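Local coordinates for alpha-1,3-glucanase (Paenibacillus glycanilyticus, PDB 6K0P), which probably hydrolyses the alpha-1,3-glycosidic bonds of alpha-1,3-glucan as a member of glycoside hydrolase family 87, its catalytic domain binding nigerose, at residues 264-270 against 293-299; 108-112 against 123-127. The protein carries 1 engineered substitution. The contacts are given in a common frame with arbitrary orientation. Residues are numbered along the deposited sequence.

Contact 1: residues 264-270 against 293-299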
loop_
_atom_site.group_PDB
_atom_site.type_symbol
_atom_site.label_atom_id
_atom_site.label_comp_id
_atom_site.label_asym_id
_atom_site.label_seq_id
_atom_site.Cartn_x
_atom_site.Cartn_y
_atom_site.Cartn_z
ATOM N N ASN A 264 -4.775 18.996 -18.563
ATOM C CA ASN A 264 -3.892 17.895 -18.910
ATOM C C ASN A 264 -2.478 18.436 -19.090
ATOM O O ASN A 264 -2.285 19.580 -19.515
ATOM C CB ASN A 264 -4.362 17.235 -20.208
ATOM C CG ASN A 264 -5.572 16.319 -19.998
ATOM O OD1 ASN A 264 -5.883 15.915 -18.869
ATOM N ND2 ASN A 264 -6.249 15.981 -21.090
ATOM N N GLY A 265 -1.483 17.631 -18.715
ATOM C CA GLY A 265 -0.107 18.083 -18.759
ATOM C C GLY A 265 0.381 18.772 -17.499
ATOM O O GLY A 265 1.531 19.224 -17.468
ATOM N N SER A 266 -0.457 18.877 -16.473
ATOM C CA SER A 266 -0.093 19.527 -15.219
ATOM C C SER A 266 0.906 18.688 -14.424
ATOM O O SER A 266 1.102 17.495 -14.663
ATOM C CB SER A 266 -1.342 19.753 -14.364
ATOM O OG SER A 266 -2.201 20.726 -14.947
ATOM N N THR A 267 1.532 19.341 -13.445
ATOM C CA THR A 267 2.468 18.702 -12.533
ATOM C C THR A 267 2.127 19.146 -11.122
ATOM O O THR A 267 1.924 20.338 -10.881
ATOM C CB THR A 267 3.904 19.128 -12.850
ATOM O OG1 THR A 267 4.241 18.716 -14.185
ATOM C CG2 THR A 267 4.878 18.501 -11.863
ATOM N N ILE A 268 2.039 18.190 -10.198
ATOM C CA ILE A 268 1.901 18.480 -8.776
ATOM C C ILE A 268 3.079 17.820 -8.082
ATOM O O ILE A 268 3.267 16.601 -8.208
ATOM C CB ILE A 268 0.576 17.940 -8.215
ATOM C CG1 ILE A 268 -0.614 18.539 -8.971
ATOM C CG2 ILE A 268 0.469 18.232 -6.722
ATOM C CD1 ILE A 268 -1.960 17.943 -8.583
ATOM N N ARG A 269 3.877 18.602 -7.352
ATOM C CA ARG A 269 5.091 18.015 -6.794
ATOM C C ARG A 269 5.533 18.665 -5.490
ATOM O O ARG A 269 5.249 19.835 -5.219
ATOM C CB ARG A 269 6.256 18.029 -7.793
ATOM C CG ARG A 269 6.756 19.432 -8.163
ATOM C CD ARG A 269 7.922 19.309 -9.141
ATOM N NE ARG A 269 8.315 20.549 -9.801
ATOM C CZ ARG A 269 9.335 21.305 -9.415
ATOM N NH1 ARG A 269 10.049 20.958 -8.352
ATOM N NH2 ARG A 269 9.647 22.408 -10.095
ATOM N N ASP A 270 6.259 17.868 -4.693
ATOM C CA ASP A 270 7.085 18.364 -3.588
ATOM C C ASP A 270 6.242 18.918 -2.438
ATOM O O ASP A 270 6.482 20.015 -1.938
ATOM C CB ASP A 270 8.127 19.381 -4.067
ATOM C CG ASP A 270 9.012 18.838 -5.172
ATOM O OD1 ASP A 270 9.184 17.601 -5.276
ATOM O OD2 ASP A 270 9.559 19.655 -5.936
ATOM N N MET A 293 -7.664 12.016 -17.399
ATOM C CA MET A 293 -6.532 12.925 -17.516
ATOM C C MET A 293 -5.381 12.300 -18.296
ATOM O O MET A 293 -5.192 11.076 -18.312
ATOM C CB MET A 293 -6.049 13.408 -16.143
ATOM C CG MET A 293 -5.175 12.415 -15.392
ATOM S SD MET A 293 -4.821 13.029 -13.732
ATOM C CE MET A 293 -3.542 11.880 -13.209
ATOM N N GLN A 294 -4.601 13.167 -18.942
ATOM C CA GLN A 294 -3.494 12.769 -19.796
ATOM C C GLN A 294 -2.268 13.587 -19.435
ATOM O O GLN A 294 -2.384 14.773 -19.109
ATOM C CB GLN A 294 -3.823 13.010 -21.292
ATOM C CG GLN A 294 -5.204 12.484 -21.732
ATOM C CD GLN A 294 -5.222 10.985 -22.009
ATOM O OE1 GLN A 294 -4.402 10.473 -22.781
ATOM N NE2 GLN A 294 -6.174 10.280 -21.394
ATOM N N ASN A 295 -1.097 12.949 -19.484
ATOM C CA ASN A 295 0.193 13.641 -19.421
ATOM C C ASN A 295 0.417 14.386 -18.104
ATOM O O ASN A 295 1.190 15.349 -18.058
ATOM C CB ASN A 295 0.396 14.581 -20.617
ATOM C CG ASN A 295 0.333 13.854 -21.940
ATOM O OD1 ASN A 295 -0.555 14.104 -22.760
ATOM N ND2 ASN A 295 1.268 12.947 -22.155
ATOM N N VAL A 296 -0.233 13.955 -17.025
ATOM C CA VAL A 296 -0.105 14.606 -15.720
ATOM C C VAL A 296 1.000 13.915 -14.934
ATOM O O VAL A 296 1.137 12.688 -14.986
ATOM C CB VAL A 296 -1.451 14.557 -14.963
ATOM C CG1 VAL A 296 -1.290 14.982 -13.500
ATOM C CG2 VAL A 296 -2.499 15.434 -15.667
ATOM N N THR A 297 1.800 14.700 -14.209
ATOM C CA THR A 297 2.871 14.178 -13.372
ATOM C C THR A 297 2.561 14.515 -11.923
ATOM O O THR A 297 2.276 15.675 -11.593
ATOM C CB THR A 297 4.216 14.778 -13.773
ATOM O OG1 THR A 297 4.533 14.351 -15.104
ATOM C CG2 THR A 297 5.314 14.316 -12.830
ATOM N N VAL A 298 2.609 13.499 -11.069
ATOM C CA VAL A 298 2.441 13.641 -9.627
ATOM C C VAL A 298 3.711 13.068 -9.015
ATOM O O VAL A 298 3.972 11.862 -9.131
ATOM C CB VAL A 298 1.200 12.892 -9.132
ATOM C CG1 VAL A 298 1.120 12.924 -7.613
ATOM C CG2 VAL A 298 -0.058 13.480 -9.771
ATOM N N GLN A 299 4.526 13.932 -8.408
ATOM C CA GLN A 299 5.890 13.534 -8.065
ATOM C C GLN A 299 6.296 14.010 -6.682
ATOM O O GLN A 299 6.110 15.180 -6.342
ATOM C CB GLN A 299 6.885 14.077 -9.094
ATOM C CG GLN A 299 8.304 13.574 -8.871
ATOM C CD GLN A 299 9.161 13.673 -10.121
ATOM O OE1 GLN A 299 8.647 13.708 -11.241
ATOM N NE2 GLN A 299 10.476 13.712 -9.935
HETATM O O HOH W 1 3.276 16.532 -16.571
#
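Parallel beta-helices repeat one backbone pattern from coil to coil, and residues 264-270 and 293-299, equivalent parts of two consecutive coils, make a clear example. At Asn264, in the turn before the strand, the side chain stands in for a backbone acceptor: OD1 takes the amide N of Gln294 at 3.0 Å. Gly265 N then bonds to Gln294 O, also 3.0 Å. With phi at 89° and psi near zero, any beta carbon on Gly265 would press against the carbonyl oxygen of Asn264. Ser266 O opens the regular strand pairing by accepting Thr297 N at 2.9 Å, and a water beside Thr297 joins Ser266 O, Asn295 O and Thr297 OG1. From Thr267 the strands run almost exactly parallel, their axes 4.8 Å apart. Thr267 lies beside Thr297 and Arg269 beside Gln299 on one face; Ile268 and Val298 share the other, where Phe257 and Ile288 of neighbouring strands meet Ile268 in the helix interior. Ile268 bonds to both residues flanking Val298, as parallel pairing requires: its N reaches Thr297 O at 2.9 Å and its O receives Gln299 N at 3.0 Å. Arg269 NH1 forms a salt bridge with Asp270 OD2 (2.8 Å), an oxygen shared with Gln179. As the chain turns its corner, Asp270 N still reaches back to Gln299 O at 3.2 Å.

Contact 2: residues 108-112 against 123-127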
loop_
_atom_site.group_PDB
_atom_site.type_symbol
_atom_site.label_atom_id
_atom_site.label_comp_id
_atom_site.label_asym_id
_atom_site.label_seq_id
_atom_site.Cartn_x
_atom_site.Cartn_y
_atom_site.Cartn_z
ATOM N N SER A 108 -6.772 5.584 13.717
ATOM C CA SER A 108 -6.754 4.136 13.837
ATOM C C SER A 108 -8.032 3.646 14.521
ATOM O O SER A 108 -8.906 4.432 14.907
ATOM C CB SER A 108 -5.497 3.695 14.591
ATOM O OG SER A 108 -5.355 4.441 15.795
ATOM N N TYR A 109 -8.130 2.319 14.670
ATOM C CA TYR A 109 -9.255 1.623 15.293
ATOM C C TYR A 109 -10.502 1.653 14.417
ATOM O O TYR A 109 -11.339 2.558 14.531
ATOM C CB TYR A 109 -9.527 2.122 16.722
ATOM C CG TYR A 109 -8.444 1.721 17.702
ATOM C CD1 TYR A 109 -7.236 2.410 17.755
ATOM C CD2 TYR A 109 -8.626 0.651 18.570
ATOM C CE1 TYR A 109 -6.240 2.042 18.633
ATOM C CE2 TYR A 109 -7.635 0.279 19.452
ATOM C CZ TYR A 109 -6.450 0.981 19.485
ATOM O OH TYR A 109 -5.457 0.620 20.363
ATOM N N LEU A 110 -10.621 0.664 13.534
ATOM C CA LEU A 110 -11.782 0.490 12.672
ATOM C C LEU A 110 -12.429 -0.833 13.060
ATOM O O LEU A 110 -11.731 -1.826 13.285
ATOM C CB LEU A 110 -11.354 0.487 11.189
ATOM C CG LEU A 110 -11.060 1.835 10.506
ATOM C CD1 LEU A 110 -12.325 2.683 10.432
ATOM C CD2 LEU A 110 -9.929 2.624 11.181
ATOM N N TYR A 111 -13.760 -0.852 13.150
ATOM C CA TYR A 111 -14.464 -1.921 13.851
ATOM C C TYR A 111 -15.204 -2.848 12.894
ATOM O O TYR A 111 -15.777 -2.407 11.893
ATOM C CB TYR A 111 -15.411 -1.338 14.912
ATOM C CG TYR A 111 -14.642 -0.658 16.018
ATOM C CD1 TYR A 111 -14.258 0.664 15.899
ATOM C CD2 TYR A 111 -14.261 -1.353 17.164
ATOM C CE1 TYR A 111 -13.522 1.290 16.883
ATOM C CE2 TYR A 111 -13.526 -0.728 18.166
ATOM C CZ TYR A 111 -13.160 0.595 18.012
ATOM O OH TYR A 111 -12.429 1.242 18.984
ATOM N N ALA A 112 -15.174 -4.138 13.216
ATOM C CA ALA A 112 -15.873 -5.172 12.461
ATOM C C ALA A 112 -16.005 -6.389 13.368
ATOM O O ALA A 112 -15.817 -6.299 14.585
ATOM C CB ALA A 112 -15.131 -5.499 11.159
ATOM N N ASP A 123 -16.175 1.335 9.258
ATOM C CA ASP A 123 -16.941 1.646 10.468
ATOM C C ASP A 123 -15.999 2.088 11.584
ATOM O O ASP A 123 -15.250 1.274 12.137
ATOM C CB ASP A 123 -17.797 0.441 10.865
ATOM C CG ASP A 123 -18.721 -0.005 9.734
ATOM O OD1 ASP A 123 -19.238 0.877 9.009
ATOM O OD2 ASP A 123 -18.922 -1.227 9.550
ATOM N N ASN A 124 -16.058 3.372 11.937
ATOM C CA ASN A 124 -15.132 3.941 12.905
ATOM C C ASN A 124 -15.618 3.858 14.349
ATOM O O ASN A 124 -14.845 4.168 15.261
ATOM C CB ASN A 124 -14.787 5.397 12.545
ATOM C CG ASN A 124 -15.972 6.340 12.680
ATOM O OD1 ASN A 124 -16.561 6.475 13.754
ATOM N ND2 ASN A 124 -16.308 7.024 11.592
ATOM N N ALA A 125 -16.862 3.440 14.586
ATOM C CA ALA A 125 -17.311 3.531 15.973
ATOM C C ALA A 125 -17.277 2.177 16.672
ATOM O O ALA A 125 -17.679 1.169 16.086
ATOM C CB ALA A 125 -18.743 4.058 16.012
ATOM N N PRO A 126 -16.821 2.128 17.923
ATOM C CA PRO A 126 -16.924 0.885 18.696
ATOM C C PRO A 126 -18.380 0.540 18.960
ATOM O O PRO A 126 -19.284 1.365 18.818
ATOM C CB PRO A 126 -16.191 1.204 20.004
ATOM C CG PRO A 126 -16.200 2.688 20.100
ATOM C CD PRO A 126 -16.201 3.220 18.695
ATOM N N GLY A 127 -18.607 -0.711 19.329
ATOM C CA GLY A 127 -19.979 -1.127 19.556
ATOM C C GLY A 127 -20.045 -2.526 20.117
ATOM O O GLY A 127 -19.050 -3.257 20.164
HETATM O O HOH W 2 -12.251 4.779 15.894
HETATM O O HOH W 3 -14.496 -1.067 9.787
HETATM O O HOH W 4 -18.363 -3.082 11.346
#
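Here an irregular loop folds back along the edge of a short strand, within catalytic domain D1. The long connection leaving strand 110-112 returns as residues 123-127 and is fixed by one direct hydrogen bond, Tyr111 N to Asp123 O, short at 2.8 Å and nearly linear. Water completes the seam: one molecule bridges Tyr109 O and Asn124 O, another joins Tyr111 O to Asp123 N, and a third links Tyr111 O to Asp123 OD2. Pro126 packs over one face of the Tyr111 ring, its CA 3.6 Å from the ring centroid and almost on the normal, a CH-pi contact, while Leu110 CD1 packs 3.9 Å from Asn124 CA. Arg119 forms a salt bridge with Asp123, Glu83 holds the Tyr111 hydroxyl, and Asn124 reaches Asn279. On its other edge, strand 110-112 pairs antiparallel with strand 131-133, whose Ala132 touches the Tyr111 side chain.

How the contacts relate
The two contacts illustrate how differently the regions of one catalytic unit can be built. Contact 2 comes first along the chain, in domain D1, and closes before contact 1 opens in domain D2. Their centres are 35 Å apart, their nearest atoms about 24 Å, and they share no sheet: contact 1 belongs to the long parallel beta-helix, whereas contact 2 joins a loop to one strand of a two-stranded antiparallel sheet. Yet they are indirectly connected. Asn279, the partner of Asn124 in contact 2, lies on the coil that leads from 264-270 to 293-299, beside the glycan-binding residues Arg280, Val281 and Asp282. The D1 loop thus meets the beta-helix near a sugar-binding pocket.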